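Local coordinates for RagA protein (Porphyromonas gingivalis, PDB 6SLN), which probably serves as the outer-membrane beta-barrel of a TonB-dependent transporter, thought to import peptides across the outer membrane, at residues D280-E285 with N479-T484; S941-Q946 with G950-Y955. All blocks are in the same frame, centred on the assembly; numbering follows the deposited sequence.

In the fold
The modelled chain begins with the plug domain and then runs into the strands of the TonB-dependent receptor barrel. Contact 1 closes a loop of 193 intervening residues, bringing the short helix 280-283, in the excursion between strands 218-230 and 309-322, against the loop joining strands 456-475 and 487-510. Contact 2 opens only after contact 1 has closed, and it is local: three residues separate its segments in the connection from strand 921-937 to 951-964. The two are therefore in series, neither nesting nor crossing. Their centres lie 60 Å apart, and their nearest atoms about 40 Å. Contact 1 joins loops distant in sequence; contact 2 folds one connection onto the strand it introduces.

Contact 1. Residues D280-E285 with N479-T484; sequences DSLKDE and NPYDST
Y481 reaches out from a type I beta turn, N479 to D482, to meet S281 and L282 in the short helix about 280-283, joining the long excursion after strand 218-230 of the TonB-dependent receptor barrel to the short connection between strands 456-475 and 487-510. The polar part of the contact is one hydrogen bond between hydroxyls, with S281 OG and Y481 OH 2.7 Å apart. S281 OG sits between its own backbone N and carbonyl carbon (chi1 37°), a rotation that directs it at the phenol oxygen. On the other segment, the first torsion of Y481 (chi1 -44°) sets CG beside the backbone N and opposite the carbonyl carbon, and the ring then carries OH across to the helix.

The apolar part belongs to L282, whose side chain and that of Y481 come toward each other from opposite directions. Its two branches divide the work: L282 CD1 lies 3.9 Å from Y481 CE1, whereas L282 CD2 lies 3.5 Å from Y481 OH. Both methyls are on the same side of the ring plane, the side away from P480. L282 is buried and also packs on L290 and P422.

One face of the Y481 ring is taken by its neighbour in sequence, with P480 CG 3.7 Å above the ring plane and over its centre. The same CG reaches S281 OG at 4.0 Å. Y428 of helix 426-432 meets the Y481 ring with planes at about 60°, and its hydroxyl bonds N479 OD1. That oxygen also closes an Asx turn, which shapes the backbone from which the tyrosine projects: Y481 N donates to N479 OD1 at 2.8 Å, with Y481 N above the plane of the N479 side-chain carbonyl.

Contact 2. Residues S941-Q946 with G950-Y955; sequences SLFAGQ and GGARVY
F943 lays one face of its ring over the backbone of G950 and G951, where strand 951-964 of the barrel begins with a classic beta bulge: both glycines face S996 on the neighbouring strand 986-996 and bond to its backbone.

The leading interaction is a CH-pi contact. G951 CA lies 3.7 Å from the centroid of the F943 ring and 26° off the ring normal, so it sits over the face but displaced toward the rim. G950 C lies over that face as well, again toward the rim. The phenylalanine's first torsion (chi1 -39°) turns CG away from the carbonyl carbon and carries the ring out to the strand.

Van der Waals contacts continue along the ring. CD2 of F943 approaches G950 O, while CZ, at the far end, comes within 4.1 Å of A952 CB.

Hydrogen bonds do not link 941-946 to 950-955, but several form within the first segment. A944 N donates to S941 O at 2.9 Å, within residues 941-944, which have helical backbone angles without regular helix bonding. F943 O accepts from Q946 N at 3.2 Å and, weakly, from the side-chain nitrogen Q946 NE2 at 3.4 Å.

Contact 1. Residues D280-E285 with N479-T484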
# COMPACT_ATOMS: atom_id res chain seq x y z
N ASP A 280 24.05 27.20 9.15
CA ASP A 280 23.41 28.47 9.41
C ASP A 280 22.57 28.40 10.68
O ASP A 280 22.54 29.35 11.46
CB ASP A 280 22.55 28.88 8.21
CG ASP A 280 23.37 29.00 6.95
OD1 ASP A 280 24.60 29.23 7.08
OD2 ASP A 280 22.81 28.86 5.83
N SER A 281 21.94 27.26 10.92
CA SER A 281 21.11 27.12 12.10
C SER A 281 21.92 27.05 13.39
O SER A 281 21.31 27.04 14.46
CB SER A 281 20.24 25.86 11.95
OG SER A 281 20.96 24.82 11.31
N LEU A 282 23.25 27.02 13.31
CA LEU A 282 24.12 26.80 14.46
C LEU A 282 25.25 27.81 14.57
O LEU A 282 25.58 28.21 15.68
CB LEU A 282 24.73 25.36 14.43
CG LEU A 282 23.73 24.22 14.59
CD1 LEU A 282 24.40 22.85 14.69
CD2 LEU A 282 22.82 24.46 15.77
N LYS A 283 25.84 28.23 13.45
CA LYS A 283 27.09 28.99 13.51
C LYS A 283 26.98 30.29 14.32
O LYS A 283 27.99 30.76 14.84
CB LYS A 283 27.60 29.28 12.09
CG LYS A 283 26.82 30.37 11.39
CD LYS A 283 27.43 30.70 10.05
CE LYS A 283 26.47 31.54 9.22
NZ LYS A 283 26.36 31.03 7.82
N ASP A 284 25.78 30.85 14.45
CA ASP A 284 25.59 32.03 15.29
C ASP A 284 25.04 31.68 16.66
O ASP A 284 24.92 32.58 17.50
CB ASP A 284 24.64 33.04 14.61
CG ASP A 284 25.13 33.47 13.26
OD1 ASP A 284 26.36 33.54 13.06
OD2 ASP A 284 24.29 33.73 12.37
N GLU A 285 24.68 30.43 16.91
CA GLU A 285 24.28 30.01 18.25
C GLU A 285 25.41 29.38 19.05
O GLU A 285 25.41 29.46 20.28
CB GLU A 285 23.11 29.03 18.20
CG GLU A 285 21.93 29.52 17.40
CD GLU A 285 21.59 30.97 17.67
OE1 GLU A 285 21.54 31.38 18.85
OE2 GLU A 285 21.36 31.71 16.68
N ASN A 479 15.71 18.91 6.33
CA ASN A 479 16.35 18.79 7.61
C ASN A 479 17.84 19.07 7.41
O ASN A 479 18.51 18.29 6.72
CB ASN A 479 16.08 17.41 8.19
CG ASN A 479 16.82 17.14 9.50
OD1 ASN A 479 17.52 18.01 10.03
ND2 ASN A 479 16.69 15.92 10.01
N PRO A 480 18.38 20.17 7.95
CA PRO A 480 19.82 20.45 7.79
C PRO A 480 20.72 19.41 8.44
O PRO A 480 21.90 19.34 8.10
CB PRO A 480 20.00 21.81 8.46
CG PRO A 480 18.91 21.85 9.53
CD PRO A 480 17.72 21.12 8.87
N TYR A 481 20.19 18.63 9.38
CA TYR A 481 20.96 17.64 10.13
C TYR A 481 20.73 16.23 9.62
O TYR A 481 20.95 15.26 10.35
CB TYR A 481 20.64 17.75 11.62
CG TYR A 481 20.58 19.20 12.13
CD1 TYR A 481 21.64 20.07 11.89
CD2 TYR A 481 19.48 19.68 12.84
CE1 TYR A 481 21.60 21.37 12.33
CE2 TYR A 481 19.43 20.99 13.30
CZ TYR A 481 20.50 21.84 13.03
OH TYR A 481 20.49 23.17 13.45
N ASP A 482 20.26 16.09 8.38
CA ASP A 482 20.05 14.82 7.71
C ASP A 482 21.16 14.65 6.69
O ASP A 482 21.84 15.61 6.33
CB ASP A 482 18.67 14.78 7.03
CG ASP A 482 18.05 13.37 7.00
OD1 ASP A 482 18.80 12.39 6.76
OD2 ASP A 482 16.81 13.26 7.19
N SER A 483 21.36 13.40 6.25
CA SER A 483 22.38 13.14 5.24
C SER A 483 21.97 13.66 3.87
O SER A 483 22.81 13.77 2.97
CB SER A 483 22.68 11.64 5.15
OG SER A 483 21.49 10.89 4.95
N THR A 484 20.69 13.96 3.69
CA THR A 484 20.15 14.40 2.42
C THR A 484 18.96 15.29 2.71
O THR A 484 18.28 15.11 3.73
CB THR A 484 19.74 13.21 1.54
OG1 THR A 484 19.38 13.67 0.23
CG2 THR A 484 18.54 12.51 2.12

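Contact 2. Residues S941-Q946 with G950-Y955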
# COMPACT_ATOMS: atom_id res chain seq x y z
N SER A 941 -24.63 9.53 53.24
CA SER A 941 -25.57 10.55 53.71
C SER A 941 -25.73 11.69 52.71
O SER A 941 -26.85 12.11 52.41
CB SER A 941 -25.09 11.09 55.06
OG SER A 941 -24.50 10.05 55.81
N LEU A 942 -24.60 12.19 52.20
CA LEU A 942 -24.60 13.39 51.37
C LEU A 942 -25.64 13.37 50.25
O LEU A 942 -26.17 14.42 49.87
CB LEU A 942 -23.20 13.58 50.78
CG LEU A 942 -22.16 13.89 51.85
CD1 LEU A 942 -20.86 14.29 51.20
CD2 LEU A 942 -22.69 14.99 52.75
N PHE A 943 -25.94 12.19 49.72
CA PHE A 943 -26.82 12.10 48.56
C PHE A 943 -28.28 11.88 48.91
O PHE A 943 -29.12 11.89 48.01
CB PHE A 943 -26.35 10.97 47.64
CG PHE A 943 -24.85 10.86 47.53
CD1 PHE A 943 -24.14 11.69 46.67
CD2 PHE A 943 -24.15 9.93 48.27
CE1 PHE A 943 -22.76 11.59 46.56
CE2 PHE A 943 -22.78 9.82 48.17
CZ PHE A 943 -22.08 10.66 47.32
N ALA A 944 -28.61 11.67 50.19
CA ALA A 944 -29.99 11.41 50.58
C ALA A 944 -30.88 12.64 50.46
O ALA A 944 -32.10 12.51 50.56
CB ALA A 944 -30.05 10.86 52.01
N GLY A 945 -30.30 13.82 50.25
CA GLY A 945 -31.05 15.04 50.03
C GLY A 945 -31.33 15.36 48.58
O GLY A 945 -31.78 16.47 48.28
N GLN A 946 -31.08 14.41 47.68
CA GLN A 946 -31.26 14.60 46.24
C GLN A 946 -31.62 13.25 45.62
O GLN A 946 -32.05 12.32 46.32
CB GLN A 946 -30.00 15.23 45.62
CG GLN A 946 -28.74 14.42 45.84
CD GLN A 946 -28.34 13.63 44.61
OE1 GLN A 946 -27.80 14.18 43.64
NE2 GLN A 946 -28.61 12.33 44.63
N GLY A 950 -26.01 8.78 43.34
CA GLY A 950 -26.18 7.87 44.46
C GLY A 950 -24.94 7.71 45.33
O GLY A 950 -25.05 7.38 46.51
N GLY A 951 -23.76 7.95 44.76
CA GLY A 951 -22.53 7.78 45.51
C GLY A 951 -21.37 8.40 44.77
O GLY A 951 -21.51 8.90 43.66
N ALA A 952 -20.20 8.34 45.41
CA ALA A 952 -18.98 8.81 44.76
C ALA A 952 -17.76 8.27 45.51
O ALA A 952 -17.83 8.00 46.72
CB ALA A 952 -18.92 10.34 44.70
N ARG A 953 -16.66 8.11 44.79
CA ARG A 953 -15.39 7.70 45.38
C ARG A 953 -14.26 8.53 44.80
O ARG A 953 -14.27 8.86 43.61
CB ARG A 953 -15.08 6.22 45.14
CG ARG A 953 -16.16 5.26 45.53
CD ARG A 953 -15.99 3.92 44.85
NE ARG A 953 -17.16 3.09 45.10
CZ ARG A 953 -17.14 1.91 45.72
NH1 ARG A 953 -15.99 1.40 46.13
NH2 ARG A 953 -18.27 1.25 45.91
N VAL A 954 -13.28 8.84 45.64
CA VAL A 954 -12.00 9.36 45.19
C VAL A 954 -10.92 8.41 45.68
O VAL A 954 -11.07 7.75 46.71
CB VAL A 954 -11.74 10.79 45.68
CG1 VAL A 954 -12.56 11.78 44.89
CG2 VAL A 954 -12.04 10.91 47.19
N TYR A 955 -9.83 8.33 44.91
CA TYR A 955 -8.73 7.46 45.29
C TYR A 955 -7.41 8.08 44.89
O TYR A 955 -7.31 8.86 43.93
CB TYR A 955 -8.84 6.07 44.66
CG TYR A 955 -8.79 6.04 43.14
CD1 TYR A 955 -7.59 6.08 42.45
CD2 TYR A 955 -9.97 5.92 42.40
CE1 TYR A 955 -7.56 6.03 41.05
CE2 TYR A 955 -9.95 5.86 41.02
CZ TYR A 955 -8.75 5.92 40.35
OH TYR A 955 -8.76 5.86 38.97